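Dehydroquinate synthase (Thermus thermophilus, PDB 1UJN) probably catalyses the conversion of 3-deoxy-D-arabino-heptulosonate 7-phosphate to 3-dehydroquinate with release of phosphate, using NAD(+) and one cobalt or zinc ion per subunit. Local coordinates at residues R7-Y12 and F146-G151; H54-P59 and G71-W76; G60-K65 and G133-E138; T166-L171 and L278-P283; A181-L186 and L203-A208. All blocks are in the same frame, centred on the assembly; numbering follows the deposited sequence.

Interaction 1 of 5, residues R7-Y12 and F146-G151; sequences REPVPY and FHFPQG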
# COMPACT_ATOMS: atom_id res chain seq x y z
N ARG A 7 -2.89 -7.57 19.55
CA ARG A 7 -1.57 -7.13 19.98
C ARG A 7 -0.54 -7.09 18.86
O ARG A 7 0.28 -6.18 18.80
CB ARG A 7 -1.06 -8.05 21.09
CG ARG A 7 -2.01 -8.16 22.28
CD ARG A 7 -2.16 -6.82 22.97
NE ARG A 7 -0.92 -6.40 23.61
CZ ARG A 7 -0.69 -5.17 24.06
NH1 ARG A 7 -1.62 -4.23 23.93
NH2 ARG A 7 0.47 -4.89 24.65
N GLU A 8 -0.59 -8.08 17.98
CA GLU A 8 0.37 -8.16 16.88
C GLU A 8 -0.31 -8.31 15.52
O GLU A 8 -1.39 -8.88 15.42
CB GLU A 8 1.31 -9.35 17.11
CG GLU A 8 2.10 -9.28 18.42
CD GLU A 8 3.19 -8.23 18.40
OE1 GLU A 8 3.03 -7.21 17.69
OE2 GLU A 8 4.22 -8.42 19.09
N PRO A 9 0.33 -7.78 14.46
CA PRO A 9 1.62 -7.08 14.49
C PRO A 9 1.51 -5.63 14.96
O PRO A 9 2.51 -5.01 15.31
CB PRO A 9 2.09 -7.18 13.04
CG PRO A 9 0.81 -7.06 12.29
CD PRO A 9 -0.12 -7.97 13.07
N VAL A 10 0.29 -5.11 14.95
CA VAL A 10 0.02 -3.74 15.38
C VAL A 10 -1.14 -3.79 16.37
O VAL A 10 -2.19 -4.37 16.08
CB VAL A 10 -0.37 -2.84 14.18
CG1 VAL A 10 -0.65 -1.43 14.65
CG2 VAL A 10 0.75 -2.85 13.15
N PRO A 11 -0.97 -3.18 17.55
CA PRO A 11 -2.04 -3.19 18.56
C PRO A 11 -3.19 -2.21 18.36
O PRO A 11 -3.00 -1.06 17.95
CB PRO A 11 -1.28 -2.93 19.85
CG PRO A 11 -0.23 -1.98 19.41
CD PRO A 11 0.26 -2.60 18.11
N TYR A 12 -4.39 -2.69 18.66
CA TYR A 12 -5.60 -1.87 18.59
C TYR A 12 -6.73 -2.62 19.28
O TYR A 12 -6.73 -3.85 19.37
CB TYR A 12 -5.99 -1.54 17.14
CG TYR A 12 -6.37 -2.73 16.28
CD1 TYR A 12 -5.42 -3.38 15.50
CD2 TYR A 12 -7.69 -3.17 16.21
CE1 TYR A 12 -5.77 -4.44 14.67
CE2 TYR A 12 -8.06 -4.24 15.39
CZ TYR A 12 -7.09 -4.86 14.62
OH TYR A 12 -7.45 -5.91 13.79
N PHE A 146 -2.23 -4.55 3.32
CA PHE A 146 -2.45 -4.98 4.69
C PHE A 146 -2.29 -3.69 5.48
O PHE A 146 -1.20 -3.12 5.55
CB PHE A 146 -1.42 -6.02 5.11
CG PHE A 146 -1.70 -7.40 4.57
CD1 PHE A 146 -0.99 -7.89 3.49
CD2 PHE A 146 -2.72 -8.18 5.13
CE1 PHE A 146 -1.28 -9.15 2.96
CE2 PHE A 146 -3.02 -9.44 4.61
CZ PHE A 146 -2.30 -9.92 3.53
N HIS A 147 -3.40 -3.20 6.02
CA HIS A 147 -3.41 -1.96 6.78
C HIS A 147 -4.40 -2.16 7.92
O HIS A 147 -5.59 -2.39 7.69
CB HIS A 147 -3.84 -0.81 5.87
CG HIS A 147 -3.63 0.55 6.46
ND1 HIS A 147 -2.44 0.93 7.04
CD2 HIS A 147 -4.46 1.61 6.57
CE1 HIS A 147 -2.54 2.17 7.47
NE2 HIS A 147 -3.75 2.61 7.20
N PHE A 148 -3.89 -2.09 9.14
CA PHE A 148 -4.72 -2.32 10.32
C PHE A 148 -5.39 -1.08 10.85
O PHE A 148 -4.80 0.00 10.86
CB PHE A 148 -3.89 -2.95 11.43
CG PHE A 148 -3.23 -4.22 11.04
CD1 PHE A 148 -2.01 -4.21 10.38
CD2 PHE A 148 -3.85 -5.44 11.27
CE1 PHE A 148 -1.42 -5.39 9.95
CE2 PHE A 148 -3.27 -6.64 10.84
CZ PHE A 148 -2.05 -6.61 10.17
N PRO A 149 -6.63 -1.22 11.33
CA PRO A 149 -7.35 -0.07 11.88
C PRO A 149 -6.72 0.32 13.22
O PRO A 149 -6.05 -0.49 13.86
CB PRO A 149 -8.77 -0.59 12.04
CG PRO A 149 -8.57 -2.03 12.36
CD PRO A 149 -7.45 -2.44 11.41
N GLN A 150 -6.95 1.56 13.61
CA GLN A 150 -6.44 2.09 14.86
C GLN A 150 -7.41 1.66 15.96
O GLN A 150 -7.11 1.75 17.15
CB GLN A 150 -6.38 3.61 14.75
CG GLN A 150 -5.70 4.31 15.87
CD GLN A 150 -5.54 5.78 15.57
OE1 GLN A 150 -4.47 6.24 15.17
NE2 GLN A 150 -6.61 6.55 15.80
N GLY A 151 -8.58 1.20 15.53
CA GLY A 151 -9.60 0.74 16.46
C GLY A 151 -10.82 0.25 15.70
O GLY A 151 -11.06 0.69 14.57
O HOH W 1 -4.65 1.77 18.13

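Interaction 2 of 5, residues H54-P59 and G71-W76; sequences HLLGLP and GKVLSW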
# COMPACT_ATOMS: atom_id res chain seq x y z
N HIS A 54 -16.53 16.21 7.43
CA HIS A 54 -16.48 15.74 6.05
C HIS A 54 -17.00 14.31 5.94
O HIS A 54 -16.38 13.39 6.47
CB HIS A 54 -15.04 15.80 5.53
CG HIS A 54 -14.39 17.13 5.72
ND1 HIS A 54 -14.90 18.29 5.19
CD2 HIS A 54 -13.27 17.48 6.39
CE1 HIS A 54 -14.12 19.31 5.52
NE2 HIS A 54 -13.13 18.85 6.26
N LEU A 55 -18.13 14.14 5.26
CA LEU A 55 -18.74 12.82 5.10
C LEU A 55 -19.06 12.51 3.65
O LEU A 55 -19.50 13.39 2.91
CB LEU A 55 -20.03 12.72 5.90
CG LEU A 55 -19.99 12.74 7.43
CD1 LEU A 55 -19.74 14.15 7.93
CD2 LEU A 55 -21.33 12.22 7.96
N LEU A 56 -18.84 11.26 3.25
CA LEU A 56 -19.12 10.82 1.89
C LEU A 56 -19.83 9.48 1.95
O LEU A 56 -19.32 8.52 2.54
CB LEU A 56 -17.82 10.67 1.08
CG LEU A 56 -18.01 10.13 -0.35
CD1 LEU A 56 -18.81 11.15 -1.17
CD2 LEU A 56 -16.66 9.87 -1.00
N GLY A 57 -21.02 9.43 1.36
CA GLY A 57 -21.81 8.21 1.34
C GLY A 57 -21.59 7.43 0.06
O GLY A 57 -21.42 8.02 -1.01
N LEU A 58 -21.60 6.11 0.17
CA LEU A 58 -21.38 5.26 -0.98
C LEU A 58 -22.31 4.07 -0.94
O LEU A 58 -22.75 3.65 0.13
CB LEU A 58 -19.95 4.74 -1.00
CG LEU A 58 -18.76 5.70 -1.01
CD1 LEU A 58 -17.48 4.90 -0.85
CD2 LEU A 58 -18.74 6.49 -2.30
N PRO A 59 -22.66 3.52 -2.11
CA PRO A 59 -23.54 2.36 -2.09
C PRO A 59 -22.66 1.19 -1.65
O PRO A 59 -21.51 1.09 -2.07
CB PRO A 59 -23.97 2.22 -3.55
CG PRO A 59 -23.91 3.64 -4.06
CD PRO A 59 -22.61 4.12 -3.45
N GLY A 71 -10.62 5.82 -6.81
CA GLY A 71 -10.12 7.10 -7.28
C GLY A 71 -11.00 8.25 -6.82
O GLY A 71 -10.49 9.31 -6.48
N LYS A 72 -12.31 8.03 -6.81
CA LYS A 72 -13.26 9.05 -6.39
C LYS A 72 -13.04 9.44 -4.93
O LYS A 72 -13.00 10.62 -4.59
CB LYS A 72 -14.70 8.57 -6.58
CG LYS A 72 -15.73 9.67 -6.42
CD LYS A 72 -17.13 9.18 -6.80
CE LYS A 72 -17.75 8.37 -5.68
NZ LYS A 72 -18.38 9.26 -4.66
N VAL A 73 -12.91 8.44 -4.07
CA VAL A 73 -12.70 8.71 -2.65
C VAL A 73 -11.38 9.43 -2.42
O VAL A 73 -11.32 10.39 -1.65
CB VAL A 73 -12.74 7.40 -1.81
CG1 VAL A 73 -12.55 7.72 -0.33
CG2 VAL A 73 -14.07 6.68 -2.03
N LEU A 74 -10.32 8.99 -3.09
CA LEU A 74 -9.02 9.64 -2.93
C LEU A 74 -9.08 11.12 -3.34
O LEU A 74 -8.56 11.99 -2.64
CB LEU A 74 -7.96 8.90 -3.75
CG LEU A 74 -7.58 7.52 -3.21
CD1 LEU A 74 -6.83 6.75 -4.29
CD2 LEU A 74 -6.72 7.65 -1.95
N SER A 75 -9.70 11.42 -4.47
CA SER A 75 -9.80 12.80 -4.92
C SER A 75 -10.67 13.62 -3.97
O SER A 75 -10.44 14.82 -3.79
CB SER A 75 -10.37 12.86 -6.34
OG SER A 75 -9.39 12.45 -7.28
N TRP A 76 -11.65 12.97 -3.36
CA TRP A 76 -12.53 13.64 -2.42
C TRP A 76 -11.71 14.09 -1.22
O TRP A 76 -11.84 15.23 -0.76
CB TRP A 76 -13.65 12.68 -1.98
CG TRP A 76 -14.59 13.25 -0.97
CD1 TRP A 76 -15.47 14.28 -1.14
CD2 TRP A 76 -14.71 12.84 0.40
NE1 TRP A 76 -16.13 14.54 0.04
CE2 TRP A 76 -15.69 13.67 1.00
CE3 TRP A 76 -14.10 11.85 1.18
CZ2 TRP A 76 -16.06 13.55 2.34
CZ3 TRP A 76 -14.47 11.73 2.52
CH2 TRP A 76 -15.44 12.57 3.08
O HOH W 2 -19.15 15.14 0.66
O HOH W 3 -20.89 9.75 -3.49

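Interaction 3 of 5, residues G60-K65 and G133-E138; sequences GGEAAK and GINLPE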
# COMPACT_ATOMS: atom_id res chain seq x y z
N GLY A 60 -23.20 0.32 -0.81
CA GLY A 60 -22.42 -0.83 -0.37
C GLY A 60 -22.42 -1.86 -1.48
O GLY A 60 -22.89 -1.58 -2.58
N GLY A 61 -21.90 -3.05 -1.21
CA GLY A 61 -21.87 -4.06 -2.25
C GLY A 61 -20.54 -4.08 -2.96
O GLY A 61 -19.70 -3.21 -2.75
N GLU A 62 -20.35 -5.08 -3.82
CA GLU A 62 -19.10 -5.25 -4.55
C GLU A 62 -18.73 -4.09 -5.49
O GLU A 62 -17.56 -3.89 -5.80
CB GLU A 62 -19.16 -6.55 -5.35
CG GLU A 62 -19.22 -7.79 -4.47
CD GLU A 62 -17.98 -7.96 -3.63
OE1 GLU A 62 -16.87 -7.84 -4.19
OE2 GLU A 62 -18.10 -8.22 -2.41
N ALA A 63 -19.73 -3.34 -5.94
CA ALA A 63 -19.49 -2.21 -6.83
C ALA A 63 -18.62 -1.15 -6.17
O ALA A 63 -17.94 -0.38 -6.85
CB ALA A 63 -20.82 -1.60 -7.29
N ALA A 64 -18.64 -1.10 -4.84
CA ALA A 64 -17.84 -0.13 -4.09
C ALA A 64 -16.36 -0.48 -4.12
O ALA A 64 -15.50 0.38 -3.91
CB ALA A 64 -18.32 -0.06 -2.64
N LYS A 65 -16.06 -1.75 -4.37
CA LYS A 65 -14.68 -2.21 -4.42
C LYS A 65 -14.15 -2.19 -5.85
O LYS A 65 -13.85 -3.24 -6.43
CB LYS A 65 -14.57 -3.61 -3.81
CG LYS A 65 -14.82 -3.62 -2.30
CD LYS A 65 -14.91 -5.03 -1.72
CE LYS A 65 -13.66 -5.86 -1.98
NZ LYS A 65 -13.74 -7.18 -1.28
N GLY A 133 -8.71 -3.80 0.27
CA GLY A 133 -8.50 -3.90 -1.16
C GLY A 133 -9.75 -3.75 -2.01
O GLY A 133 -10.84 -3.49 -1.50
N ILE A 134 -9.58 -3.90 -3.31
CA ILE A 134 -10.67 -3.76 -4.26
C ILE A 134 -10.57 -4.86 -5.32
O ILE A 134 -9.63 -5.66 -5.32
CB ILE A 134 -10.61 -2.38 -4.95
CG1 ILE A 134 -9.24 -2.19 -5.63
CG2 ILE A 134 -10.83 -1.26 -3.92
CD1 ILE A 134 -9.14 -0.94 -6.49
N ASN A 135 -11.55 -4.89 -6.23
CA ASN A 135 -11.58 -5.89 -7.29
C ASN A 135 -11.12 -5.30 -8.62
O ASN A 135 -11.01 -4.09 -8.77
CB ASN A 135 -13.00 -6.43 -7.49
CG ASN A 135 -13.64 -6.91 -6.21
OD1 ASN A 135 -13.03 -7.64 -5.43
ND2 ASN A 135 -14.89 -6.50 -5.98
N LEU A 136 -10.87 -6.19 -9.58
CA LEU A 136 -10.48 -5.82 -10.93
C LEU A 136 -11.38 -6.66 -11.84
O LEU A 136 -11.95 -7.66 -11.40
CB LEU A 136 -9.02 -6.20 -11.22
CG LEU A 136 -7.89 -5.47 -10.49
CD1 LEU A 136 -6.56 -6.12 -10.86
CD2 LEU A 136 -7.90 -4.01 -10.87
N PRO A 137 -11.51 -6.27 -13.11
CA PRO A 137 -12.35 -7.06 -14.03
C PRO A 137 -11.84 -8.49 -14.10
O PRO A 137 -12.62 -9.43 -14.29
CB PRO A 137 -12.18 -6.32 -15.35
CG PRO A 137 -12.05 -4.90 -14.91
CD PRO A 137 -11.10 -5.00 -13.73
N GLU A 138 -10.53 -8.65 -13.94
CA GLU A 138 -9.89 -9.96 -13.99
C GLU A 138 -10.15 -10.82 -12.75
O GLU A 138 -9.85 -12.02 -12.75
CB GLU A 138 -8.38 -9.82 -14.18
CG GLU A 138 -7.94 -9.22 -15.51
CD GLU A 138 -8.31 -7.75 -15.67
OE1 GLU A 138 -8.44 -7.05 -14.65
OE2 GLU A 138 -8.45 -7.29 -16.83
O HOH W 4 -14.61 -8.85 -3.45
O HOH W 5 -16.39 -4.84 -8.00

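Interaction 4 of 5, residues T166-L171 and L278-P283; sequences TFKEGL and LLWLSP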
# COMPACT_ATOMS: atom_id res chain seq x y z
N THR A 166 -28.42 -11.64 5.69
CA THR A 166 -27.09 -11.05 5.81
C THR A 166 -26.61 -11.20 7.24
O THR A 166 -25.43 -11.46 7.49
CB THR A 166 -27.13 -9.55 5.44
OG1 THR A 166 -27.65 -9.40 4.12
CG2 THR A 166 -25.73 -8.95 5.49
N PHE A 167 -27.53 -11.03 8.19
CA PHE A 167 -27.20 -11.18 9.60
C PHE A 167 -26.67 -12.60 9.84
O PHE A 167 -25.67 -12.79 10.52
CB PHE A 167 -28.46 -10.94 10.46
CG PHE A 167 -28.27 -11.24 11.92
CD1 PHE A 167 -28.69 -12.46 12.45
CD2 PHE A 167 -27.66 -10.32 12.76
CE1 PHE A 167 -28.51 -12.74 13.80
CE2 PHE A 167 -27.47 -10.59 14.12
CZ PHE A 167 -27.90 -11.81 14.64
N LYS A 168 -27.35 -13.58 9.26
CA LYS A 168 -26.96 -14.97 9.42
C LYS A 168 -25.66 -15.33 8.72
O LYS A 168 -24.92 -16.19 9.19
CB LYS A 168 -28.09 -15.89 8.94
CG LYS A 168 -29.35 -15.77 9.76
CD LYS A 168 -30.36 -16.87 9.41
CE LYS A 168 -31.54 -16.87 10.38
NZ LYS A 168 -32.52 -17.93 10.04
N GLU A 169 -25.38 -14.68 7.60
CA GLU A 169 -24.13 -14.95 6.88
C GLU A 169 -22.94 -14.81 7.81
O GLU A 169 -22.02 -15.62 7.79
CB GLU A 169 -23.94 -13.97 5.73
CG GLU A 169 -24.66 -14.32 4.48
CD GLU A 169 -24.20 -13.45 3.33
OE1 GLU A 169 -25.01 -12.65 2.82
OE2 GLU A 169 -23.01 -13.56 2.95
N GLY A 170 -22.96 -13.76 8.63
CA GLY A 170 -21.88 -13.53 9.57
C GLY A 170 -21.79 -14.60 10.64
O GLY A 170 -20.70 -14.95 11.10
N LEU A 171 -22.94 -15.14 11.04
CA LEU A 171 -22.93 -16.17 12.06
C LEU A 171 -22.28 -17.45 11.53
O LEU A 171 -21.79 -18.26 12.31
CB LEU A 171 -24.35 -16.46 12.55
CG LEU A 171 -25.08 -15.23 13.12
CD1 LEU A 171 -26.30 -15.68 13.91
CD2 LEU A 171 -24.14 -14.45 14.02
N LEU A 278 -27.18 -25.42 8.27
CA LEU A 278 -27.79 -25.25 6.96
C LEU A 278 -29.31 -25.10 6.97
O LEU A 278 -29.87 -24.37 6.15
CB LEU A 278 -27.40 -26.42 6.05
CG LEU A 278 -25.92 -26.44 5.64
CD1 LEU A 278 -25.58 -27.76 4.97
CD2 LEU A 278 -25.64 -25.27 4.70
N LEU A 279 -29.98 -25.80 7.89
CA LEU A 279 -31.43 -25.70 7.98
C LEU A 279 -31.82 -24.33 8.54
O LEU A 279 -32.76 -23.70 8.07
CB LEU A 279 -31.99 -26.80 8.89
CG LEU A 279 -31.90 -28.22 8.33
CD1 LEU A 279 -32.58 -29.19 9.30
CD2 LEU A 279 -32.56 -28.28 6.97
N TRP A 280 -31.08 -23.89 9.54
CA TRP A 280 -31.31 -22.59 10.17
C TRP A 280 -30.96 -21.48 9.18
O TRP A 280 -31.65 -20.46 9.11
CB TRP A 280 -30.42 -22.48 11.41
CG TRP A 280 -30.37 -21.12 12.01
CD1 TRP A 280 -31.31 -20.53 12.81
CD2 TRP A 280 -29.31 -20.17 11.87
NE1 TRP A 280 -30.89 -19.28 13.19
CE2 TRP A 280 -29.67 -19.03 12.63
CE3 TRP A 280 -28.09 -20.16 11.19
CZ2 TRP A 280 -28.85 -17.90 12.72
CZ3 TRP A 280 -27.27 -19.04 11.27
CH2 TRP A 280 -27.66 -17.92 12.04
N LEU A 281 -29.90 -21.69 8.40
CA LEU A 281 -29.44 -20.70 7.44
C LEU A 281 -30.35 -20.52 6.22
O LEU A 281 -30.55 -19.39 5.76
CB LEU A 281 -28.03 -21.07 6.97
CG LEU A 281 -27.27 -20.04 6.14
CD1 LEU A 281 -27.03 -18.79 6.97
CD2 LEU A 281 -25.94 -20.63 5.68
N SER A 282 -30.89 -21.62 5.72
CA SER A 282 -31.76 -21.60 4.54
C SER A 282 -31.03 -20.94 3.37
O SER A 282 -31.50 -19.94 2.81
CB SER A 282 -33.05 -20.84 4.83
OG SER A 282 -33.89 -21.58 5.69
N PRO A 283 -29.88 -21.51 2.97
CA PRO A 283 -29.09 -20.97 1.86
C PRO A 283 -29.84 -21.10 0.53
O PRO A 283 -30.68 -21.98 0.37
CB PRO A 283 -27.83 -21.82 1.89
CG PRO A 283 -28.35 -23.15 2.35
CD PRO A 283 -29.27 -22.75 3.48

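Interaction 5 of 5, residues A181-L186 and L203-A208; sequences AGDEAL and LARAVA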
# COMPACT_ATOMS: atom_id res chain seq x y z
N ALA A 181 -11.38 -23.58 16.42
CA ALA A 181 -10.89 -23.52 17.80
C ALA A 181 -11.35 -24.67 18.68
O ALA A 181 -10.70 -24.99 19.68
CB ALA A 181 -11.30 -22.19 18.43
N GLY A 182 -12.47 -25.29 18.32
CA GLY A 182 -13.00 -26.38 19.12
C GLY A 182 -13.91 -25.78 20.18
O GLY A 182 -14.13 -26.37 21.24
N ASP A 183 -14.43 -24.59 19.89
CA ASP A 183 -15.32 -23.88 20.80
C ASP A 183 -16.77 -24.23 20.50
O ASP A 183 -17.38 -23.67 19.58
CB ASP A 183 -15.11 -22.37 20.65
CG ASP A 183 -15.73 -21.57 21.78
OD1 ASP A 183 -16.84 -21.93 22.23
OD2 ASP A 183 -15.12 -20.58 22.22
N GLU A 184 -17.33 -25.14 21.29
CA GLU A 184 -18.72 -25.59 21.12
C GLU A 184 -19.73 -24.44 21.18
O GLU A 184 -20.78 -24.49 20.55
CB GLU A 184 -19.05 -26.62 22.19
CG GLU A 184 -20.43 -27.27 22.06
CD GLU A 184 -20.47 -28.37 21.01
OE1 GLU A 184 -19.60 -29.27 21.05
OE2 GLU A 184 -21.37 -28.34 20.15
N ALA A 185 -19.40 -23.40 21.96
CA ALA A 185 -20.29 -22.26 22.11
C ALA A 185 -20.55 -21.53 20.79
O ALA A 185 -21.65 -21.01 20.56
CB ALA A 185 -19.72 -21.29 23.14
N LEU A 186 -19.54 -21.49 19.93
CA LEU A 186 -19.68 -20.81 18.65
C LEU A 186 -20.48 -21.60 17.62
O LEU A 186 -20.80 -21.10 16.54
CB LEU A 186 -18.29 -20.46 18.10
CG LEU A 186 -17.59 -19.35 18.87
CD1 LEU A 186 -16.17 -19.15 18.36
CD2 LEU A 186 -18.40 -18.05 18.71
N LEU A 203 -20.71 -12.69 19.74
CA LEU A 203 -19.85 -12.01 18.77
C LEU A 203 -18.45 -11.76 19.31
O LEU A 203 -17.46 -11.92 18.59
CB LEU A 203 -20.50 -10.69 18.32
CG LEU A 203 -21.73 -10.87 17.40
CD1 LEU A 203 -22.36 -9.52 17.10
CD2 LEU A 203 -21.31 -11.56 16.11
N ALA A 204 -18.37 -11.37 20.58
CA ALA A 204 -17.07 -11.13 21.20
C ALA A 204 -16.28 -12.43 21.22
O ALA A 204 -15.07 -12.43 21.00
CB ALA A 204 -17.26 -10.61 22.62
N ARG A 205 -16.97 -13.54 21.48
CA ARG A 205 -16.30 -14.82 21.50
C ARG A 205 -15.79 -15.17 20.10
O ARG A 205 -14.69 -15.69 19.93
CB ARG A 205 -17.25 -15.92 22.01
CG ARG A 205 -16.62 -17.30 22.05
CD ARG A 205 -17.57 -18.33 22.65
NE ARG A 205 -17.65 -18.21 24.10
CZ ARG A 205 -16.69 -18.58 24.95
NH1 ARG A 205 -15.57 -19.12 24.50
NH2 ARG A 205 -16.86 -18.42 26.25
N ALA A 206 -16.60 -14.88 19.09
CA ALA A 206 -16.24 -15.17 17.70
C ALA A 206 -14.99 -14.40 17.28
O ALA A 206 -14.08 -14.96 16.67
CB ALA A 206 -17.40 -14.83 16.78
N VAL A 207 -14.94 -13.12 17.62
CA VAL A 207 -13.79 -12.29 17.26
C VAL A 207 -12.54 -12.76 17.99
O VAL A 207 -11.45 -12.82 17.42
CB VAL A 207 -14.02 -10.81 17.60
CG1 VAL A 207 -12.80 -9.99 17.21
CG2 VAL A 207 -15.26 -10.29 16.88
N ALA A 208 -12.70 -13.11 19.26
CA ALA A 208 -11.58 -13.57 20.07
C ALA A 208 -10.87 -14.77 19.46
O ALA A 208 -9.65 -14.91 19.58
CB ALA A 208 -12.06 -13.90 21.48

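Interaction 1 of 5, residues R7-Y12 and F146-G151
The carbonyl oxygen of Gln150 lies beside Tyr12 CB and accepts a 2.6 Å hydrogen bond from a water. The same water donates a longer bond of 3.3 Å to Pro11 O, so it joins the two loops where no direct hydrogen bond does. The rest of the contact is packing around two rings. The ring of Tyr12 has Pro149 over one face. Pro149 O comes within 3.3 Å of Tyr12 CG, and Pro149 CG makes a CH-pi contact 4.0 Å from the centre of the Tyr12 ring, on the same side. With CG between the backbone N and the carbonyl carbon (chi1 64°), the Tyr12 ring is set against Pro149. The Phe148 side chain crosses that of Tyr12 at about a right angle, with Phe148 CB 4.0 Å from Tyr12 CE1. Farther out, Pro9 CG touches Phe148 CZ at 3.6 Å. Pro9 follows a cis peptide bond. Val10 CG2 adds a looser contact to Phe148 CD1. The Tyr12 hydroxyl is hydrogen-bonded to Ser127 O. An alanine in place of Tyr12 would probably leave Ser127 O without this partner and open a gap beside Pro149 CG and Phe148 CB. The two loops lead into the neighbouring parallel strands 12-17 and 151-155, where both strands begin, in the mixed beta-sheet of the N-terminal half of the enzyme.

Interaction 2 of 5, residues H54-P59 and G71-W76
Leu56 lies flat against the indole of Trp76. Its CB sits 3.5 Å from the centre of the six-membered ring, almost straight above it, in a CH-pi contact. With CG anti to the backbone N (chi1 177°), the Leu56 chain leads on over the indole and slides past Trp76 in the opposite direction. Leu56 CD2 continues over the same indole, 3.8 Å from Trp76 CD2. The far rim of the indole reaches the strand backbone: Trp76 CZ2 is 3.4 Å from Leu55 C, and His54 O lies at the ring edge beside Trp76 CH2. A second hollow lies toward the start of the helical segment. There Val73 CG2 fits between the ends of two leucines, 4.0 Å from Leu58 CD1 and slightly farther from Leu56 CD2. Lys72 bends at its outer torsions, which brings its NZ to 3.7 Å from Leu58 CD2. Strand 55-58 and helix 71-76 run antiparallel, at 170°, with their axes 10.6 Å apart. They are the first two elements of a beta-alpha-beta crossover to strand 87-92. Leu99 and Val103 of helix 94-106 pack on Leu58 and Val73. No direct hydrogen bond joins the two segments. One water links Gly57 O to Lys72 NZ, and another links Leu55 O to Trp76 NE1, weakly to the indole. The contact therefore rests on apolar packing, with water serving the polar atoms at its margin.

Interaction 3 of 5, residues G60-K65 and G133-E138
Lys65 and Ile134 meet backbone to backbone, their CA atoms 4.3 Å apart. A 3-10 turn at 62-64, just before helix 67-80, is here laid against strand 131-136 of a beta-hairpin. This is the tight part. Asn135 N donates to Lys65 O at 2.8 Å. Ile134 CB packs 3.7 Å from Lys65 C, and Lys65 CB approaches Asn135 ND2. The Lys65 chain bends at chi3 (58°), which places its CE 3.7 Å from Gly133 O. Its amine makes a salt bridge to Asp98 and a hydrogen bond to Asn141, and also donates to a water of this contact.

The side around Glu62 is looser and watery. The water held by Lys65 NZ lies close to both Glu62 OE1 and Asn135 OD1. A second takes a hydrogen bond from Asn135 ND2 and donates to Glu62 O. Glu62 also forms a long, weak ion pair with Lys140, a predicted NAD(+)-binding residue. Asn135 OD1 accepts from Asn141 N, which helps to fix the turn of the amide. That turn sends Asn135 ND2 to Glu62 OE1, 3.0 Å away and nearly along the C-O axis, with carboxylate and amide planes 28° apart.

Interaction 4 of 5, residues T166-L171 and L278-P283
The CA atoms of Lys168 and Leu281 are 6.6 Å apart where helix 164-181 passes the C-terminal end of helix 271-281. The contact is helix-to-helix packing in the mainly helical C-terminal half of the fold, built on a cation-pi pair. The extended Lys168 chain lies over one face of the Trp280 indole. Its CD makes a CH-pi contact with the six-membered ring, and its NZ stands 3.9 Å from the centre of the five-membered ring. Leu171 CD1 packs closely at the edge of the same indole, beside Trp280 CH2. Leu281 CD1 touches Lys168 CB at 3.7 Å. An alanine in place of Lys168 would probably strip the indole face of the CG-to-NZ chain and its charge, and leave Trp280 O without this donor. The next residue, Glu169, points away from the contact; its OE2 accepts from Gly248 N, next to the predicted zinc ligand His247. Lys168 NZ donates to Trp280 O at 2.8 Å, with a C=O...N angle of 153°.

Interaction 5 of 5, residues A181-L186 and L203-A208
Arg205 NH1 donates to Asp183 OD2 at 2.7 Å in a salt bridge. The bridge ties the loop that leaves helix 164-181 to the next long helix, 199-216, in the C-terminal half. Asp183 OD2 uses its syn lone pair, and the carboxylate and guanidinium planes are 67° apart, so this is a single-oxygen contact and not a flat paired one. The other oxygen, Asp183 OD1, takes a weak bond from Ala185 N, as in an Asx turn, which may steady the carboxylate a little. The Arg205 chain runs extended to CD and then bends (chi3 -76°), which swings NE away from the chain's line. Ala185 CB packs on that bend, 3.7 Å from Arg205 CD.

Farther in, Leu186 lies across the aliphatic part of Arg205, with Leu186 CD2 3.9 Å from Arg205 CG. Phe202 and Val209 of the same helix also touch Leu186. Ala206 O accepts a hydrogen bond from His177 ND1. At the buried end, Leu186 CD2 rests 3.7 Å from Ala206 N and 3.9 Å from Ala206 CB.

How the interactions relate
From the N terminus, interaction 1 closes the longest loop, from 7-12 to 146-151, and ties the entries of strands 12-17 and 151-155. Interactions 2 and 3 are nested inside it. Their segments alternate along the chain, so the two loops cross, and they touch where Pro59 O meets Ala64 CB at 3.4 Å. Together they join the edge strand 55-58, helix 67-80 and the hairpin strand 131-136, and both reach the second subunit. Interaction 4 opens only after these loops have closed. It joins helices 164-181 and 271-281, and interaction 5 is nested within it, tying the loop after helix 164-181 to helix 199-216. Interactions 4 and 5 have centres about 17 Å apart.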